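Local coordinates for Di-haem cytochrome c peroxidase family protein (Burkholderia thailandensis E264, PDB 6NX0) that probably acts as a peroxidase, reducing peroxide with two covalently bound c-type hemes, and can hold an unusually stable bis-Fe(IV) state, at residues S124-G129 with N159-L164; S270-Y275 with V451-T456; L292-D297 with H305-T310; N374-E379 with G464-A469. All coordinates share one frame; numbering follows the deposited sequence.

Two c-type hemes give the four contacts their setting: HEC FE of chain B lies 20.7 Å from HEC FE of chain C. Contact 1 holds the histidine bound to the first iron and contact 3 the histidine bound to the second; their centres lie about 26 Å apart, with no touch. Contacts 2 and 4 lie beside each other, centres about 12 Å apart, and join contact 3 to contact 1 through a chain of touching residues. Between them Arg455 NH1 probably hydrogen-bonds to Pro467 O at 2.8 Å. Contact 2 meets contact 3 where Phe453 CE2 lies 3.8 Å from Phe293 CG. Contact 4 adjoins contact 1, their centres about 14 Å apart, and its Lys378 also reaches the second heme.

Contact 1 of 4, residues S124-G129 with N159-L164; sequences SCHDPG and NAPSLL. With HEC (heme c), chain B.
Leu163 packs over one face of the His126 imidazole: its CD1 lies 3.7 Å from the ring centroid and only 14° off the ring normal, a CH-pi contact. His126 CG is anti to the carbonyl carbon (chi1 -61°), which sets the root of the imidazole towards segment 159-164. The two side chains cross at about a right angle, and Leu163 CD2 continues to the heme, 3.5 Å from HEC C3A of chain B. Ala160 CB rests on the same porphyrin, 3.5 Å from HEC C2D; leucine, alanine, imidazole and heme together make the tight, buried part. His126 ND1 gives Pro161 O a weak bond of 3.2 Å, bent to 127°, in the plane of the ring; its stronger acceptor is Phe132 O. The looser side is at the partly exposed Asp127 and Ser162, which do not touch the opposite segment; Asp127 makes an Asx turn and Ser162 an ST turn. Cys122, Cys125 and His126 form the CXXCH heme-attachment motif, Cys125 SG being bonded to HEC CAC at 1.8 Å. His126 NE2 binds the iron at 2.2 Å, with water 1 across the porphyrin, consistent with an exchangeable site for peroxide.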
# COMPACT_ATOMS: atom_id res chain seq x y z
N SER A 124 -1.76 -8.96 13.47
CA SER A 124 -2.07 -10.23 12.82
C SER A 124 -2.01 -10.15 11.30
O SER A 124 -1.91 -11.19 10.65
CB SER A 124 -3.46 -10.71 13.23
OG SER A 124 -3.55 -10.88 14.64
N CYS A 125 -2.08 -8.95 10.73
CA CYS A 125 -1.91 -8.74 9.30
C CYS A 125 -0.81 -7.76 8.96
O CYS A 125 -0.61 -7.47 7.77
CB CYS A 125 -3.23 -8.26 8.69
SG CYS A 125 -4.52 -9.49 8.90
N HIS A 126 -0.12 -7.23 9.95
CA HIS A 126 0.92 -6.21 9.80
C HIS A 126 1.97 -6.57 10.85
O HIS A 126 2.02 -5.99 11.93
CB HIS A 126 0.35 -4.80 10.03
CG HIS A 126 -0.72 -4.41 9.05
ND1 HIS A 126 -0.44 -4.10 7.74
CD2 HIS A 126 -2.05 -4.26 9.21
CE1 HIS A 126 -1.57 -3.77 7.13
NE2 HIS A 126 -2.56 -3.85 8.00
N ASP A 127 2.81 -7.55 10.52
CA ASP A 127 3.72 -8.17 11.47
C ASP A 127 4.90 -7.25 11.73
O ASP A 127 5.64 -6.92 10.79
CB ASP A 127 4.19 -9.50 10.86
CG ASP A 127 5.12 -10.28 11.76
OD1 ASP A 127 5.52 -9.79 12.85
OD2 ASP A 127 5.45 -11.42 11.36
N PRO A 128 5.13 -6.81 12.97
CA PRO A 128 6.32 -5.98 13.21
C PRO A 128 7.61 -6.64 12.76
O PRO A 128 8.59 -5.94 12.44
CB PRO A 128 6.30 -5.74 14.72
CG PRO A 128 5.50 -6.86 15.27
CD PRO A 128 4.45 -7.13 14.24
N GLY A 129 7.66 -7.97 12.76
CA GLY A 129 8.86 -8.67 12.33
C GLY A 129 9.05 -8.74 10.83
O GLY A 129 10.07 -9.27 10.37
N ASN A 159 -4.54 -7.84 -0.78
CA ASN A 159 -3.33 -8.05 -0.01
C ASN A 159 -3.09 -6.84 0.89
O ASN A 159 -3.53 -5.72 0.59
CB ASN A 159 -2.13 -8.25 -0.94
CG ASN A 159 -0.92 -8.83 -0.24
OD1 ASN A 159 -1.02 -9.45 0.82
ND2 ASN A 159 0.24 -8.67 -0.87
N ALA A 160 -2.40 -7.07 2.01
CA ALA A 160 -2.08 -5.96 2.90
C ALA A 160 -0.66 -5.47 2.66
O ALA A 160 0.26 -6.29 2.47
CB ALA A 160 -2.20 -6.37 4.36
N PRO A 161 -0.47 -4.15 2.69
CA PRO A 161 0.87 -3.58 2.55
C PRO A 161 1.61 -3.49 3.87
O PRO A 161 1.03 -3.56 4.96
CB PRO A 161 0.57 -2.18 2.01
CG PRO A 161 -0.67 -1.81 2.76
CD PRO A 161 -1.50 -3.10 2.77
N SER A 162 2.91 -3.29 3.75
CA SER A 162 3.70 -2.76 4.85
C SER A 162 3.16 -1.40 5.30
O SER A 162 2.81 -0.54 4.48
CB SER A 162 5.15 -2.62 4.40
OG SER A 162 5.94 -1.84 5.29
N LEU A 163 3.12 -1.18 6.61
CA LEU A 163 2.77 0.13 7.14
C LEU A 163 3.96 1.02 7.45
O LEU A 163 3.76 2.18 7.81
CB LEU A 163 1.91 -0.01 8.40
CG LEU A 163 0.65 -0.85 8.25
CD1 LEU A 163 -0.18 -0.83 9.54
CD2 LEU A 163 -0.19 -0.39 7.09
N LEU A 164 5.19 0.54 7.31
CA LEU A 164 6.29 1.49 7.41
C LEU A 164 6.14 2.51 6.28
O LEU A 164 5.71 2.18 5.17
CB LEU A 164 7.64 0.79 7.34
CG LEU A 164 7.97 -0.15 8.51
CD1 LEU A 164 9.34 -0.73 8.28
CD2 LEU A 164 7.90 0.54 9.87
FE HEC B . -4.61 -3.17 7.80
CHA HEC B . -4.37 -1.58 4.73
CHB HEC B . -3.84 -0.25 9.35
CHC HEC B . -5.77 -4.43 10.78
CHD HEC B . -5.56 -6.10 6.25
NA HEC B . -4.10 -1.32 7.16
C1A HEC B . -4.09 -0.85 5.86
C2A HEC B . -3.67 0.52 5.86
C3A HEC B . -3.42 0.85 7.14
C4A HEC B . -3.78 -0.26 7.98
CMA HEC B . -3.05 2.23 7.67
CAA HEC B . -3.55 1.42 4.62
CBA HEC B . -2.12 1.43 4.11
CGA HEC B . -1.96 2.15 2.80
O1A HEC B . -0.76 2.34 2.42
O2A HEC B . -2.98 2.41 2.10
NB HEC B . -4.80 -2.49 9.70
C1B HEC B . -4.44 -1.22 10.13
C2B HEC B . -4.74 -1.11 11.53
C3B HEC B . -5.37 -2.23 11.91
C4B HEC B . -5.38 -3.12 10.78
CMB HEC B . -4.44 0.13 12.38
CAB HEC B . -5.87 -2.62 13.32
CBB HEC B . -7.06 -1.70 13.71
NC HEC B . -5.47 -4.92 8.40
C1C HEC B . -5.82 -5.25 9.70
C2C HEC B . -6.08 -6.67 9.72
C3C HEC B . -5.99 -7.17 8.48
C4C HEC B . -5.64 -6.06 7.62
CMC HEC B . -6.29 -7.48 11.01
CAC HEC B . -5.85 -8.64 8.08
CBC HEC B . -7.15 -9.42 8.31
ND HEC B . -4.85 -3.74 5.87
C1D HEC B . -5.23 -5.03 5.45
C2D HEC B . -5.39 -5.01 4.02
C3D HEC B . -5.09 -3.63 3.57
C4D HEC B . -4.76 -2.89 4.75
CMD HEC B . -5.89 -6.17 3.17
CAD HEC B . -5.16 -3.09 2.13
CBD HEC B . -6.63 -2.98 1.78
CGD HEC B . -6.90 -2.11 0.57
O1D HEC B . -5.92 -1.60 -0.03
O2D HEC B . -8.10 -2.03 0.20
O HOH W 1 -6.67 -2.54 7.43

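Contact 2 of 4, residues S270-Y275 with V451-T456; sequences SRYDAY and VAFLRT
Tyr272 N donates to Thr456 O at 2.9 Å, a nearly straight bond (161°) with the donor tilted out of the carbonyl plane. The same oxygen has Ser270 CB 3.2 Å away, so the N-cap residue and Tyr272 N both meet one carbonyl near the C-terminal end of helix 444-455. Beside this bond Thr456 OG1 lies 3.4 Å from Tyr272 CB, while Thr456 CG2 lies near Arg271 NH1, the two side chains crossing at about a right angle. Further in, Tyr272 CD1 approaches the edge of the Phe453 ring at CE1, 3.8 Å away. The ring planes stand 80° apart with centroids 5.9 Å from each other, an oblique pair; CG of Tyr272 is anti to its backbone N (chi1 173°), which places CG on the side of Phe453.

A second shell fixes these groups. Thr456 OG1 bonds back to Phe453 O at 2.8 Å, and that carbonyl also accepts from Thr456 N. Ser270 and Asp273 form a capping box, with Ser270 OG accepting from Asp273 N and Asp273 OD2 accepting from Ser270 N. Arg271 is held by a salt bridge to Glu286, and water 2 connects its NH1, weakly, with Arg455 O at 2.9 Å. Tyr272 OH is hydrogen-bonded to Ser317 OG.

The N-terminus of helix 271-276 thus abuts the end of helix 444-455. Helix 284-293 runs against both, meeting Tyr275 through Met287 and Phe453 through Leu290, and helix 390-399 packs against Val451 and Leu454.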
# COMPACT_ATOMS: atom_id res chain seq x y z
N SER A 270 17.86 1.07 5.21
CA SER A 270 18.21 0.09 4.21
C SER A 270 19.61 0.36 3.66
O SER A 270 20.19 1.43 3.88
CB SER A 270 17.20 0.09 3.07
OG SER A 270 17.33 1.26 2.28
N ARG A 271 20.13 -0.61 2.90
CA ARG A 271 21.40 -0.39 2.22
C ARG A 271 21.28 0.69 1.15
O ARG A 271 22.23 1.44 0.93
CB ARG A 271 21.93 -1.71 1.64
CG ARG A 271 22.52 -2.60 2.75
CD ARG A 271 23.14 -3.92 2.24
NE ARG A 271 24.06 -3.69 1.12
CZ ARG A 271 23.80 -3.95 -0.16
NH1 ARG A 271 22.65 -4.49 -0.55
NH2 ARG A 271 24.72 -3.67 -1.07
N TYR A 272 20.11 0.82 0.51
CA TYR A 272 19.90 1.95 -0.38
C TYR A 272 20.03 3.28 0.38
O TYR A 272 20.63 4.23 -0.14
CB TYR A 272 18.54 1.84 -1.08
CG TYR A 272 18.20 3.06 -1.89
CD1 TYR A 272 18.70 3.21 -3.17
CD2 TYR A 272 17.39 4.06 -1.37
CE1 TYR A 272 18.39 4.34 -3.94
CE2 TYR A 272 17.09 5.20 -2.11
CZ TYR A 272 17.59 5.33 -3.40
OH TYR A 272 17.30 6.44 -4.16
N ASP A 273 19.49 3.35 1.60
CA ASP A 273 19.61 4.57 2.40
C ASP A 273 21.06 4.84 2.78
O ASP A 273 21.49 6.00 2.83
CB ASP A 273 18.73 4.48 3.64
CG ASP A 273 17.26 4.41 3.30
OD1 ASP A 273 16.79 5.30 2.53
OD2 ASP A 273 16.59 3.46 3.76
N ALA A 274 21.84 3.80 3.03
CA ALA A 274 23.25 4.00 3.33
C ALA A 274 24.01 4.48 2.10
O ALA A 274 25.00 5.21 2.23
CB ALA A 274 23.86 2.71 3.87
N TYR A 275 23.57 4.06 0.92
CA TYR A 275 24.15 4.54 -0.33
C TYR A 275 23.80 6.01 -0.58
O TYR A 275 24.62 6.77 -1.09
CB TYR A 275 23.67 3.66 -1.48
CG TYR A 275 23.74 4.30 -2.85
CD1 TYR A 275 24.93 4.32 -3.56
CD2 TYR A 275 22.61 4.86 -3.43
CE1 TYR A 275 24.99 4.91 -4.82
CE2 TYR A 275 22.67 5.44 -4.69
CZ TYR A 275 23.86 5.46 -5.37
OH TYR A 275 23.93 6.03 -6.62
N VAL A 451 15.64 -6.86 -9.71
CA VAL A 451 15.40 -7.54 -8.43
C VAL A 451 16.53 -7.25 -7.44
O VAL A 451 16.29 -6.94 -6.27
CB VAL A 451 15.21 -9.04 -8.65
CG1 VAL A 451 15.19 -9.80 -7.32
CG2 VAL A 451 13.97 -9.30 -9.47
N ALA A 452 17.79 -7.34 -7.90
CA ALA A 452 18.90 -7.04 -7.01
C ALA A 452 18.79 -5.63 -6.44
O ALA A 452 19.03 -5.39 -5.25
CB ALA A 452 20.23 -7.20 -7.75
N PHE A 453 18.40 -4.66 -7.27
CA PHE A 453 18.23 -3.32 -6.75
C PHE A 453 17.09 -3.25 -5.73
O PHE A 453 17.24 -2.63 -4.68
CB PHE A 453 18.00 -2.34 -7.89
CG PHE A 453 17.59 -1.00 -7.41
CD1 PHE A 453 18.45 -0.23 -6.66
CD2 PHE A 453 16.31 -0.52 -7.68
CE1 PHE A 453 18.05 1.00 -6.17
CE2 PHE A 453 15.90 0.71 -7.19
CZ PHE A 453 16.76 1.47 -6.44
N LEU A 454 15.94 -3.87 -6.02
CA LEU A 454 14.83 -3.79 -5.07
C LEU A 454 15.19 -4.38 -3.72
O LEU A 454 14.67 -3.96 -2.69
CB LEU A 454 13.60 -4.48 -5.65
CG LEU A 454 13.01 -3.76 -6.88
CD1 LEU A 454 11.81 -4.57 -7.41
CD2 LEU A 454 12.62 -2.32 -6.54
N ARG A 455 16.08 -5.37 -3.71
CA ARG A 455 16.49 -5.96 -2.44
C ARG A 455 17.31 -5.00 -1.58
O ARG A 455 17.40 -5.20 -0.37
CB ARG A 455 17.25 -7.27 -2.74
CG ARG A 455 16.39 -8.37 -3.33
CD ARG A 455 17.26 -9.48 -3.99
NE ARG A 455 18.17 -10.09 -3.02
CZ ARG A 455 17.85 -11.08 -2.19
NH1 ARG A 455 16.63 -11.59 -2.21
NH2 ARG A 455 18.76 -11.55 -1.34
N THR A 456 17.88 -3.94 -2.16
CA THR A 456 18.58 -2.94 -1.35
C THR A 456 17.63 -2.05 -0.55
O THR A 456 18.10 -1.26 0.29
CB THR A 456 19.48 -2.03 -2.21
OG1 THR A 456 18.71 -1.06 -2.94
CG2 THR A 456 20.38 -2.85 -3.15
O HOH W 2 19.79 -5.17 1.20

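Contact 3 of 4, residues L292-D297 with H305-T310; sequences LFRNPD and HTLSDT. With HEC (heme c), chain C.
Arg294 reaches across to Asp309 in a salt bridge, NH2 to OD1 at 2.9 Å. The N-H...O angle is 140°, and OD1 is met on its syn side, 32° out of the carboxylate plane; NH2-OD1 is the one bond found between the two groups. NH2 has a second acceptor in water 3, which in turn donates to Leu307 O at 3.2 Å, so the backbone carbonyl is tied to the arginine through solvent. Nearer the backbone, Arg294 CG lies against Leu307 CD2 at 3.9 Å. His305 O fares differently: this contact buries it with no hydrogen-bond partner, and its neighbour is the edge of the Phe293 ring, CE1 at 3.4 Å. Phe293 CG, anti to the backbone N (chi1 -165°), is placed towards segment 305-310, and CZ packs on His305 CB, 3.7 Å away. At the imidazole both nitrogens are engaged, ND1 donating to Phe319 O and NE2 binding the iron of the chain C heme at 2.1 Å, where Tyr397 is the other axial ligand. His305 closes a CXXCH motif with Cys301 and Cys304. Phe293 lies at the end of helix 284-293 and packs on Leu454 of helix 444-455, while Leu307 and Asp309 rest on Tyr272 of helix 271-276.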
# COMPACT_ATOMS: atom_id res chain seq x y z
N LEU A 292 18.69 0.68 -14.60
CA LEU A 292 17.52 0.19 -15.35
C LEU A 292 16.23 0.79 -14.81
O LEU A 292 15.31 1.10 -15.57
CB LEU A 292 17.46 -1.33 -15.28
CG LEU A 292 18.52 -2.02 -16.13
CD1 LEU A 292 18.75 -3.42 -15.60
CD2 LEU A 292 18.07 -2.09 -17.59
N PHE A 293 16.15 0.89 -13.48
CA PHE A 293 14.98 1.42 -12.79
C PHE A 293 14.66 2.83 -13.23
O PHE A 293 13.48 3.20 -13.29
CB PHE A 293 15.24 1.36 -11.28
CG PHE A 293 14.02 1.54 -10.42
CD1 PHE A 293 13.61 2.77 -9.98
CD2 PHE A 293 13.30 0.42 -10.03
CE1 PHE A 293 12.48 2.90 -9.19
CE2 PHE A 293 12.19 0.53 -9.24
CZ PHE A 293 11.78 1.76 -8.81
N ARG A 294 15.69 3.62 -13.55
CA ARG A 294 15.57 5.02 -13.94
C ARG A 294 15.71 5.23 -15.44
O ARG A 294 15.77 6.39 -15.88
CB ARG A 294 16.61 5.86 -13.21
CG ARG A 294 16.43 5.91 -11.73
CD ARG A 294 17.17 7.09 -11.13
NE ARG A 294 18.59 6.82 -11.04
CZ ARG A 294 19.41 7.48 -10.23
NH1 ARG A 294 20.70 7.17 -10.19
NH2 ARG A 294 18.91 8.45 -9.48
N ASN A 295 15.80 4.16 -16.21
CA ASN A 295 16.01 4.25 -17.65
C ASN A 295 14.65 4.27 -18.33
O ASN A 295 13.92 3.26 -18.28
CB ASN A 295 16.85 3.08 -18.13
CG ASN A 295 17.15 3.11 -19.63
OD1 ASN A 295 16.44 3.73 -20.43
ND2 ASN A 295 18.20 2.39 -20.03
N PRO A 296 14.25 5.38 -18.97
CA PRO A 296 12.89 5.45 -19.53
C PRO A 296 12.66 4.50 -20.69
O PRO A 296 11.51 4.28 -21.08
CB PRO A 296 12.78 6.91 -19.98
CG PRO A 296 14.20 7.34 -20.22
CD PRO A 296 15.02 6.62 -19.19
N ASP A 297 13.71 3.95 -21.27
CA ASP A 297 13.59 3.05 -22.40
C ASP A 297 13.71 1.57 -22.01
O ASP A 297 13.49 0.71 -22.87
CB ASP A 297 14.66 3.40 -23.43
CG ASP A 297 14.48 4.81 -23.99
OD1 ASP A 297 13.32 5.27 -24.08
OD2 ASP A 297 15.49 5.46 -24.32
N HIS A 305 7.19 4.86 -9.61
CA HIS A 305 7.85 4.60 -8.33
C HIS A 305 9.01 5.57 -8.17
O HIS A 305 10.19 5.22 -8.36
CB HIS A 305 8.35 3.16 -8.25
CG HIS A 305 7.29 2.12 -8.43
ND1 HIS A 305 6.44 1.73 -7.41
CD2 HIS A 305 6.98 1.33 -9.49
CE1 HIS A 305 5.63 0.78 -7.85
NE2 HIS A 305 5.94 0.51 -9.10
N THR A 306 8.69 6.79 -7.77
CA THR A 306 9.64 7.89 -7.91
C THR A 306 10.73 7.85 -6.85
O THR A 306 10.55 7.34 -5.74
CB THR A 306 8.92 9.22 -7.84
OG1 THR A 306 8.22 9.27 -6.60
CG2 THR A 306 7.94 9.39 -8.97
N LEU A 307 11.89 8.40 -7.21
CA LEU A 307 13.02 8.44 -6.31
C LEU A 307 13.91 9.61 -6.69
O LEU A 307 13.90 10.10 -7.82
CB LEU A 307 13.84 7.15 -6.33
CG LEU A 307 14.75 6.85 -7.53
CD1 LEU A 307 15.53 5.56 -7.29
CD2 LEU A 307 13.98 6.74 -8.85
N SER A 308 14.69 10.05 -5.70
CA SER A 308 15.67 11.12 -5.86
C SER A 308 16.75 10.88 -4.82
O SER A 308 16.51 11.12 -3.62
CB SER A 308 15.04 12.49 -5.65
OG SER A 308 16.04 13.49 -5.76
N ASP A 309 17.91 10.40 -5.25
CA ASP A 309 19.06 10.29 -4.34
C ASP A 309 19.80 11.63 -4.30
O ASP A 309 20.88 11.81 -4.84
CB ASP A 309 19.99 9.15 -4.77
CG ASP A 309 20.19 9.08 -6.27
OD1 ASP A 309 19.51 9.83 -6.99
OD2 ASP A 309 21.04 8.27 -6.72
N THR A 310 19.17 12.60 -3.62
CA THR A 310 19.72 13.94 -3.49
C THR A 310 19.58 14.45 -2.07
O THR A 310 18.79 13.93 -1.27
CB THR A 310 19.05 14.93 -4.44
OG1 THR A 310 17.64 14.97 -4.14
CG2 THR A 310 19.28 14.51 -5.90
FE HEC C . 5.15 -0.98 -10.36
CHA HEC C . 3.12 -2.53 -8.08
CHB HEC C . 7.79 -2.95 -9.37
CHC HEC C . 7.00 0.08 -13.05
CHD HEC C . 2.70 1.26 -11.13
NA HEC C . 5.42 -2.42 -8.95
C1A HEC C . 4.44 -2.87 -8.08
C2A HEC C . 5.02 -3.96 -7.33
C3A HEC C . 6.33 -4.00 -7.62
C4A HEC C . 6.61 -3.03 -8.65
CMA HEC C . 7.34 -5.03 -7.14
CAA HEC C . 4.30 -4.74 -6.21
CBA HEC C . 4.48 -4.06 -4.86
CGA HEC C . 3.72 -4.68 -3.72
O1A HEC C . 3.73 -4.02 -2.63
O2A HEC C . 2.89 -5.60 -3.92
NB HEC C . 7.01 -1.32 -11.06
C1B HEC C . 7.97 -2.14 -10.46
C2B HEC C . 9.18 -2.10 -11.27
C3B HEC C . 8.96 -1.32 -12.33
C4B HEC C . 7.61 -0.78 -12.19
CMB HEC C . 10.50 -2.82 -10.88
CAB HEC C . 9.87 -1.05 -13.55
CBB HEC C . 10.20 -2.37 -14.28
NC HEC C . 4.93 0.45 -11.76
C1C HEC C . 5.78 0.68 -12.83
C2C HEC C . 5.20 1.71 -13.64
C3C HEC C . 4.06 2.11 -13.06
C4C HEC C . 3.84 1.30 -11.88
CMC HEC C . 5.92 2.27 -14.89
CAC HEC C . 3.22 3.35 -13.42
CBC HEC C . 2.67 3.16 -14.85
ND HEC C . 3.28 -0.67 -9.67
C1D HEC C . 2.43 0.32 -10.17
C2D HEC C . 1.12 0.09 -9.63
C3D HEC C . 1.21 -1.11 -8.77
C4D HEC C . 2.60 -1.51 -8.80
CMD HEC C . -0.15 0.90 -9.87
CAD HEC C . 0.07 -1.79 -8.00
CBD HEC C . -0.63 -2.74 -8.95
CGD HEC C . -1.51 -3.71 -8.21
O1D HEC C . -1.41 -3.78 -6.96
O2D HEC C . -2.19 -4.53 -8.89
O HOH W 3 16.50 9.97 -9.76

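Contact 4 of 4, residues N374-E379 with G464-A469; sequences NVAIKE and GLMPTA. With HEC (heme c), chain C.
Ile377 and Met466 bring the two backbones to within 4.9 Å, CA to CA, where the 3-10 turn 375-377 passes the chain leaving a second 3-10 turn at 464-465, yet no hydrogen bond joins the segments. Apolar side chains make the contact. Ile377 CG2, anti to its own carbonyl carbon, lies between two neighbours: Leu465 CB at 3.9 Å and Met466 CG at 3.8 Å. Ala376 CB sits against the thioether, 3.6 Å from Met466 SD, and the bend at chi3 (-71°) turns Met466 CE away from Ala376, leaving SD as the nearest atom. Pro467 adds its CD, 3.7 Å from Ala376 O.

In fold terms the segment 464-469, part of the C-terminal tail after helix 444-455, is laid across the loop that precedes helix 390-399 in the second cytochrome c region. The inner side of that loop belongs to the heme pocket. Val375 CG2 is 3.9 Å from the methyl HEC CMA of chain C. Lys378, whose CB is directed away from the tail, bends at chi3 and chi4, and its NZ makes a weak hydrogen bond of 3.2 Å to the propionate oxygen HEC O1A; a lysine there would be expected to offset some of the propionate's negative charge. Further partners tie the loop to the first heme's region: Ile377 O accepts from Arg130 NH2, and Glu379 OE1 accepts from Leu136 N.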
# COMPACT_ATOMS: atom_id res chain seq x y z
N ASN A 374 11.01 -2.41 1.47
CA ASN A 374 10.78 -3.72 2.07
C ASN A 374 9.98 -4.66 1.19
O ASN A 374 9.49 -5.70 1.67
CB ASN A 374 10.14 -3.59 3.45
CG ASN A 374 11.06 -2.88 4.39
OD1 ASN A 374 12.12 -3.43 4.74
ND2 ASN A 374 10.69 -1.67 4.78
N VAL A 375 9.90 -4.39 -0.12
CA VAL A 375 9.13 -5.27 -1.00
C VAL A 375 9.68 -6.69 -1.00
O VAL A 375 8.91 -7.65 -1.11
CB VAL A 375 9.07 -4.66 -2.43
CG1 VAL A 375 10.43 -4.67 -3.10
CG2 VAL A 375 7.99 -5.38 -3.28
N ALA A 376 10.99 -6.85 -0.82
CA ALA A 376 11.60 -8.16 -1.02
C ALA A 376 11.34 -9.14 0.13
O ALA A 376 11.75 -10.31 0.02
CB ALA A 376 13.11 -7.99 -1.22
N ILE A 377 10.66 -8.73 1.21
CA ILE A 377 10.32 -9.63 2.31
C ILE A 377 8.85 -10.02 2.29
O ILE A 377 8.41 -10.79 3.17
CB ILE A 377 10.70 -9.04 3.68
CG1 ILE A 377 9.81 -7.84 4.07
CG2 ILE A 377 12.17 -8.66 3.73
CD1 ILE A 377 10.10 -7.28 5.43
N LYS A 378 8.08 -9.54 1.32
CA LYS A 378 6.67 -9.88 1.27
C LYS A 378 6.47 -11.31 0.77
O LYS A 378 7.25 -11.82 -0.03
CB LYS A 378 5.91 -8.91 0.35
CG LYS A 378 5.89 -7.49 0.84
CD LYS A 378 5.53 -6.52 -0.25
CE LYS A 378 4.11 -6.70 -0.78
NZ LYS A 378 3.14 -5.85 -0.03
N GLU A 379 5.41 -11.94 1.25
CA GLU A 379 5.07 -13.30 0.84
C GLU A 379 4.23 -13.36 -0.43
O GLU A 379 4.19 -14.41 -1.08
CB GLU A 379 4.35 -14.02 1.99
CG GLU A 379 5.26 -14.25 3.19
CD GLU A 379 4.57 -14.94 4.34
OE1 GLU A 379 3.35 -14.81 4.48
OE2 GLU A 379 5.26 -15.63 5.11
N GLY A 464 17.14 -10.58 6.79
CA GLY A 464 17.15 -12.04 6.88
C GLY A 464 15.89 -12.71 6.36
O GLY A 464 15.89 -13.93 6.16
N LEU A 465 14.82 -11.95 6.12
CA LEU A 465 13.62 -12.54 5.57
C LEU A 465 13.59 -12.55 4.06
O LEU A 465 12.71 -13.19 3.47
CB LEU A 465 12.38 -11.77 6.07
CG LEU A 465 12.10 -11.82 7.57
CD1 LEU A 465 10.83 -11.02 7.88
CD2 LEU A 465 11.98 -13.25 8.03
N MET A 466 14.49 -11.84 3.40
CA MET A 466 14.58 -11.97 1.96
C MET A 466 15.04 -13.38 1.61
O MET A 466 15.80 -13.99 2.36
CB MET A 466 15.57 -10.95 1.40
CG MET A 466 15.23 -9.50 1.69
SD MET A 466 16.19 -8.36 0.65
CE MET A 466 17.82 -8.55 1.36
N PRO A 467 14.60 -13.93 0.48
CA PRO A 467 15.20 -15.19 0.04
C PRO A 467 16.68 -14.97 -0.19
O PRO A 467 17.10 -13.90 -0.66
CB PRO A 467 14.45 -15.51 -1.25
CG PRO A 467 13.98 -14.19 -1.75
CD PRO A 467 13.71 -13.36 -0.55
N THR A 468 17.50 -15.97 0.14
CA THR A 468 18.92 -15.80 -0.10
C THR A 468 19.24 -16.00 -1.57
O THR A 468 20.22 -15.42 -2.05
CB THR A 468 19.75 -16.74 0.77
OG1 THR A 468 19.19 -18.05 0.70
CG2 THR A 468 19.72 -16.29 2.22
N ALA A 469 18.43 -16.78 -2.29
CA ALA A 469 18.43 -16.79 -3.74
C ALA A 469 17.44 -15.74 -4.23
O ALA A 469 16.25 -15.83 -3.90
CB ALA A 469 18.04 -18.16 -4.26
FE HEC C . 5.15 -0.98 -10.36
CHA HEC C . 3.12 -2.53 -8.08
CHB HEC C . 7.79 -2.95 -9.37
CHC HEC C . 7.00 0.08 -13.05
CHD HEC C . 2.70 1.26 -11.13
NA HEC C . 5.42 -2.42 -8.95
C1A HEC C . 4.44 -2.87 -8.08
C2A HEC C . 5.02 -3.96 -7.33
C3A HEC C . 6.33 -4.00 -7.62
C4A HEC C . 6.61 -3.03 -8.65
CMA HEC C . 7.34 -5.03 -7.14
CAA HEC C . 4.30 -4.74 -6.21
CBA HEC C . 4.48 -4.06 -4.86
CGA HEC C . 3.72 -4.68 -3.72
O1A HEC C . 3.73 -4.02 -2.63
O2A HEC C . 2.89 -5.60 -3.92
NB HEC C . 7.01 -1.32 -11.06
C1B HEC C . 7.97 -2.14 -10.46
C2B HEC C . 9.18 -2.10 -11.27
C3B HEC C . 8.96 -1.32 -12.33
C4B HEC C . 7.61 -0.78 -12.19
CMB HEC C . 10.50 -2.82 -10.88
CAB HEC C . 9.87 -1.05 -13.55
CBB HEC C . 10.20 -2.37 -14.28
NC HEC C . 4.93 0.45 -11.76
C1C HEC C . 5.78 0.68 -12.83
C2C HEC C . 5.20 1.71 -13.64
C3C HEC C . 4.06 2.11 -13.06
C4C HEC C . 3.84 1.30 -11.88
CMC HEC C . 5.92 2.27 -14.89
CAC HEC C . 3.22 3.35 -13.42
CBC HEC C . 2.67 3.16 -14.85
ND HEC C . 3.28 -0.67 -9.67
C1D HEC C . 2.43 0.32 -10.17
C2D HEC C . 1.12 0.09 -9.63
C3D HEC C . 1.21 -1.11 -8.77
C4D HEC C . 2.60 -1.51 -8.80
CMD HEC C . -0.15 0.90 -9.87
CAD HEC C . 0.07 -1.79 -8.00
CBD HEC C . -0.63 -2.74 -8.95
CGD HEC C . -1.51 -3.71 -8.21
O1D HEC C . -1.41 -3.78 -6.96
O2D HEC C . -2.19 -4.53 -8.89